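Long-range contacts in putative prolyl-tRNA synthetase (Leishmania major, PDB 5XIL), which probably charges tRNA(Pro) with L-proline in an ATP-dependent reaction, this chain holding the class II catalytic core, the anticodon-binding domain and the C-terminal zinc-binding domain: residues 174-179 with 210-215; 231-236 with 259-264. All coordinates share one frame; numbering follows the deposited sequence.

Interaction 1: residues 174-179 with 210-215; sequences EVLEIL and YTTTVE
Helix 168-189 lies on one face of the antiparallel sheet of the class II synthetase core, and L179 and T212 meet where it covers strand 210-218. Both methyls of L179 come up to the hydroxyl of T212 from the helix side, CD1 standing 3.6 Å from OG1 with CD2 close beside it. CG of L179 is anti to the backbone N (chi1 -166°), which carries the isobutyl group out from the helix to the strand. There CD1 also rests 3.7 Å from the carbonyl carbon of T213 and 4.0 Å from CG1 of V214, the L179 and V214 side chains running past each other in opposite directions.

One turn earlier V175 leans across T212 from the other end of the contact, its CG1 3.8 Å from OG1. The hydroxyl is therefore walled in by aliphatic carbon on the helix side, and its hydrogen-bond partner lies within the sheet, the carbonyl O of S230 on the adjacent strand 223-234. Helix and strand run nearly parallel (15°, axes 9.0 Å apart), and the strand alternates: T212 and V214 point toward the helix, T211 and T213 away. At the margin the ring of Y210 swings round to V175, CE1 lying 4.4 Å from CG1, while its OH bonds to ND2 of N232. The more exposed L176 reaches T212 just with its tip, CD2 to CG2 at 4.2 Å. V175 also ties the helix to the sheet through its own backbone, its O bonding with OG of S230.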
# COMPACT_ATOMS: atom_id res chain seq x y z
N GLU A 174 -8.86 -8.79 -20.41
CA GLU A 174 -8.27 -8.34 -19.13
C GLU A 174 -6.99 -9.12 -18.80
O GLU A 174 -6.05 -8.58 -18.21
CB GLU A 174 -9.27 -8.50 -18.01
CG GLU A 174 -8.79 -7.86 -16.70
CD GLU A 174 -9.76 -8.06 -15.55
OE1 GLU A 174 -10.32 -9.19 -15.36
OE2 GLU A 174 -9.93 -7.08 -14.81
N VAL A 175 -7.02 -10.41 -19.13
CA VAL A 175 -5.84 -11.27 -18.96
C VAL A 175 -4.59 -10.61 -19.54
O VAL A 175 -3.54 -10.54 -18.89
CB VAL A 175 -6.07 -12.64 -19.61
CG1 VAL A 175 -4.75 -13.36 -19.79
CG2 VAL A 175 -6.98 -13.50 -18.72
N LEU A 176 -4.70 -10.07 -20.75
CA LEU A 176 -3.60 -9.42 -21.42
C LEU A 176 -3.35 -8.00 -20.95
O LEU A 176 -2.22 -7.55 -20.99
CB LEU A 176 -3.77 -9.46 -22.93
CG LEU A 176 -3.80 -10.82 -23.61
CD1 LEU A 176 -4.22 -10.77 -25.08
CD2 LEU A 176 -2.42 -11.43 -23.51
N GLU A 177 -4.37 -7.30 -20.51
CA GLU A 177 -4.18 -6.00 -19.90
C GLU A 177 -3.32 -6.11 -18.65
O GLU A 177 -2.40 -5.29 -18.44
CB GLU A 177 -5.48 -5.28 -19.58
CG GLU A 177 -6.15 -4.72 -20.85
CD GLU A 177 -7.62 -4.32 -20.61
OE1 GLU A 177 -8.31 -4.84 -19.71
OE2 GLU A 177 -8.11 -3.48 -21.37
N ILE A 178 -3.62 -7.12 -17.87
CA ILE A 178 -2.91 -7.36 -16.65
C ILE A 178 -1.48 -7.78 -16.95
O ILE A 178 -0.53 -7.29 -16.32
CB ILE A 178 -3.65 -8.41 -15.76
CG1 ILE A 178 -4.96 -7.86 -15.20
CG2 ILE A 178 -2.71 -8.93 -14.65
CD1 ILE A 178 -4.80 -6.76 -14.17
N LEU A 179 -1.30 -8.65 -17.95
CA LEU A 179 0.02 -9.00 -18.39
C LEU A 179 0.85 -7.81 -18.81
O LEU A 179 2.02 -7.72 -18.42
CB LEU A 179 0.02 -10.07 -19.53
CG LEU A 179 1.40 -10.70 -19.76
CD1 LEU A 179 1.71 -11.64 -18.64
CD2 LEU A 179 1.44 -11.42 -21.10
N TYR A 210 -5.64 -21.28 -20.16
CA TYR A 210 -4.31 -20.94 -20.66
C TYR A 210 -3.69 -19.93 -19.71
O TYR A 210 -4.39 -19.27 -18.97
CB TYR A 210 -4.28 -20.45 -22.13
CG TYR A 210 -5.04 -19.18 -22.44
CD1 TYR A 210 -4.47 -17.91 -22.26
CD2 TYR A 210 -6.38 -19.24 -22.83
CE1 TYR A 210 -5.20 -16.77 -22.54
CE2 TYR A 210 -7.09 -18.11 -23.15
CZ TYR A 210 -6.53 -16.88 -22.96
OH TYR A 210 -7.23 -15.74 -23.19
N THR A 211 -2.37 -19.90 -19.71
CA THR A 211 -1.59 -19.05 -18.82
C THR A 211 -0.68 -18.17 -19.72
O THR A 211 -0.07 -18.64 -20.67
CB THR A 211 -0.78 -19.83 -17.81
OG1 THR A 211 -1.62 -20.45 -16.84
CG2 THR A 211 0.17 -18.89 -17.11
N THR A 212 -0.70 -16.87 -19.47
CA THR A 212 0.20 -15.94 -20.13
C THR A 212 1.26 -15.50 -19.10
O THR A 212 1.03 -15.53 -17.87
CB THR A 212 -0.50 -14.70 -20.74
OG1 THR A 212 -1.00 -13.84 -19.69
CG2 THR A 212 -1.57 -15.05 -21.65
N THR A 213 2.43 -15.12 -19.58
CA THR A 213 3.60 -14.94 -18.72
C THR A 213 4.55 -13.87 -19.29
O THR A 213 4.53 -13.55 -20.49
CB THR A 213 4.33 -16.29 -18.61
OG1 THR A 213 5.44 -16.22 -17.70
CG2 THR A 213 4.86 -16.75 -19.95
N VAL A 214 5.41 -13.34 -18.42
CA VAL A 214 6.50 -12.50 -18.77
C VAL A 214 7.75 -13.24 -18.29
O VAL A 214 7.89 -13.51 -17.11
CB VAL A 214 6.43 -11.05 -18.22
CG1 VAL A 214 5.42 -10.27 -19.02
CG2 VAL A 214 6.03 -11.04 -16.79
N GLU A 215 8.57 -13.67 -19.21
CA GLU A 215 9.70 -14.53 -18.88
C GLU A 215 10.96 -13.64 -18.90
O GLU A 215 11.11 -12.79 -19.81
CB GLU A 215 9.81 -15.61 -19.91
CG GLU A 215 8.59 -16.54 -19.86
CD GLU A 215 8.63 -17.43 -18.65
OE1 GLU A 215 9.74 -17.80 -18.15
OE2 GLU A 215 7.55 -17.73 -18.14

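Interaction 2: residues 231-236 with 259-264; sequences HNLGQN and QNSWGL
H231 and S261 form an antiparallel hydrogen-bonded pair between two strands of the class II core sheet, 223-234 and 253-265. N of H231 gives a short bond of 2.7 Å to O of S261, close to the carbonyl axis, and N of S261 returns a longer one of 3.2 Å to O of H231. The imidazole lies beside S261, its CD2 3.5 Å from O and 3.6 Å from OG of S261, while ND1 is held by OG1 of T211 on the adjoining strand.

The tightly packed part runs from this pair to L233. CG of L233 is anti to the carbonyl carbon (chi1 -50°), and the side chain lies over the partner backbone, CB 3.4 Å from O of Q259 and CD1 3.7 Å from OG of S261. Here the pairing is irregular. L233 and G234 both face Q259 in a classic beta bulge, with N of L233 bonded to O of Q259 at a bent 141° and N of Q259 to O of G234. An Asx turn spans the bulge: OD1 of N232 accepts from N of G234 at 2.9 Å, in the plane of its carbonyl. The chain then leaves the sheet through a type II' turn, L233 to N236, with G234 at positive phi.

Toward that end the contact thins: Q235 and N236 are partly exposed and turn into helix 236-241, Q235 at its N-cap position. Neighbouring elements enclose the rest. Strand 156-165 pairs along the other edge of 253-265, Y116 of helix 111-122 covers L233, Q259 and S261, and on the opposite face helix 168-189 packs against N260 and W262.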
# COMPACT_ATOMS: atom_id res chain seq x y z
N HIS A 231 -3.67 -15.71 -15.79
CA HIS A 231 -4.29 -16.98 -16.20
C HIS A 231 -5.73 -16.69 -16.69
O HIS A 231 -6.46 -16.02 -16.02
CB HIS A 231 -4.39 -17.91 -14.99
CG HIS A 231 -3.12 -18.08 -14.26
ND1 HIS A 231 -2.05 -18.71 -14.81
CD2 HIS A 231 -2.76 -17.72 -13.01
CE1 HIS A 231 -1.07 -18.73 -13.93
NE2 HIS A 231 -1.47 -18.11 -12.83
N ASN A 232 -6.11 -17.23 -17.86
CA ASN A 232 -7.49 -17.35 -18.26
C ASN A 232 -8.01 -18.70 -17.75
O ASN A 232 -7.57 -19.76 -18.22
CB ASN A 232 -7.58 -17.21 -19.75
CG ASN A 232 -9.01 -17.09 -20.19
OD1 ASN A 232 -9.85 -17.68 -19.59
ND2 ASN A 232 -9.27 -16.32 -21.24
N LEU A 233 -8.86 -18.66 -16.72
CA LEU A 233 -9.35 -19.83 -16.08
C LEU A 233 -10.62 -20.36 -16.79
O LEU A 233 -11.12 -21.34 -16.37
CB LEU A 233 -9.69 -19.60 -14.60
CG LEU A 233 -8.59 -18.91 -13.78
CD1 LEU A 233 -8.99 -18.59 -12.39
CD2 LEU A 233 -7.37 -19.81 -13.82
N GLY A 234 -11.06 -19.73 -17.86
CA GLY A 234 -12.37 -20.01 -18.49
C GLY A 234 -13.53 -20.19 -17.54
O GLY A 234 -13.69 -19.46 -16.55
N GLN A 235 -14.29 -21.29 -17.76
CA GLN A 235 -15.42 -21.60 -16.90
C GLN A 235 -15.12 -22.75 -15.94
O GLN A 235 -16.01 -23.22 -15.21
CB GLN A 235 -16.62 -21.98 -17.79
CG GLN A 235 -17.10 -20.81 -18.60
CD GLN A 235 -18.18 -21.19 -19.60
OE1 GLN A 235 -18.03 -22.13 -20.32
NE2 GLN A 235 -19.21 -20.38 -19.70
N ASN A 236 -13.88 -23.21 -15.88
CA ASN A 236 -13.56 -24.33 -14.99
C ASN A 236 -13.95 -24.18 -13.56
O ASN A 236 -14.44 -25.10 -12.90
CB ASN A 236 -12.05 -24.63 -15.04
CG ASN A 236 -11.60 -25.01 -16.43
OD1 ASN A 236 -12.17 -25.91 -17.00
ND2 ASN A 236 -10.62 -24.31 -17.01
N GLN A 259 -13.63 -16.58 -15.74
CA GLN A 259 -12.77 -16.12 -14.69
C GLN A 259 -11.29 -16.06 -15.11
O GLN A 259 -10.82 -16.75 -16.02
CB GLN A 259 -12.93 -17.04 -13.46
CG GLN A 259 -14.23 -16.81 -12.74
CD GLN A 259 -14.43 -17.75 -11.60
OE1 GLN A 259 -15.12 -18.77 -11.72
NE2 GLN A 259 -13.78 -17.45 -10.51
N ASN A 260 -10.59 -15.17 -14.45
CA ASN A 260 -9.15 -15.09 -14.55
C ASN A 260 -8.54 -14.85 -13.18
O ASN A 260 -9.24 -14.53 -12.21
CB ASN A 260 -8.72 -14.03 -15.56
CG ASN A 260 -9.08 -12.58 -15.14
OD1 ASN A 260 -8.93 -12.18 -13.99
ND2 ASN A 260 -9.55 -11.80 -16.09
N SER A 261 -7.24 -15.09 -13.11
CA SER A 261 -6.49 -14.80 -11.94
C SER A 261 -5.06 -14.45 -12.35
O SER A 261 -4.62 -14.80 -13.41
CB SER A 261 -6.53 -15.89 -10.86
OG SER A 261 -5.81 -16.99 -11.27
N TRP A 262 -4.38 -13.73 -11.48
CA TRP A 262 -3.13 -13.14 -11.87
C TRP A 262 -2.39 -12.73 -10.65
O TRP A 262 -3.02 -12.29 -9.71
CB TRP A 262 -3.38 -11.98 -12.85
CG TRP A 262 -4.67 -11.19 -12.65
CD1 TRP A 262 -5.91 -11.49 -13.18
CD2 TRP A 262 -4.87 -9.99 -11.91
NE1 TRP A 262 -6.84 -10.61 -12.77
CE2 TRP A 262 -6.24 -9.64 -12.04
CE3 TRP A 262 -4.01 -9.11 -11.23
CZ2 TRP A 262 -6.78 -8.49 -11.49
CZ3 TRP A 262 -4.56 -7.99 -10.66
CH2 TRP A 262 -5.94 -7.68 -10.80
N GLY A 263 -1.07 -12.95 -10.60
CA GLY A 263 -0.28 -12.56 -9.48
C GLY A 263 1.14 -12.11 -9.86
O GLY A 263 1.70 -12.58 -10.84
N LEU A 264 1.71 -11.26 -9.02
CA LEU A 264 3.10 -10.79 -9.13
C LEU A 264 3.62 -10.63 -7.70
O LEU A 264 2.89 -10.08 -6.84
CB LEU A 264 3.14 -9.46 -9.88
CG LEU A 264 4.51 -8.80 -10.07
CD1 LEU A 264 4.57 -8.10 -11.40
CD2 LEU A 264 4.76 -7.77 -8.95

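Overall arrangement
Both interactions are largely buried and belong to the same class II core, their centres about 9 Å apart, yet they hold it together in different directions. Interaction 1 sets a helix on the sheet through aliphatic carbon and a threonine; interaction 2 joins two strands within it through backbone bonds. Strands 210-218 and 223-234 are neighbours, and a side-chain bond between them links the two contacts. The helix of interaction 1 also reaches the second strand of interaction 2, where OE1 of E174 bonds to ND2 of N260 and I178 packs on W262. Exposure comes at the margins, at L176 in interaction 1 and in the turn after G234 in interaction 2.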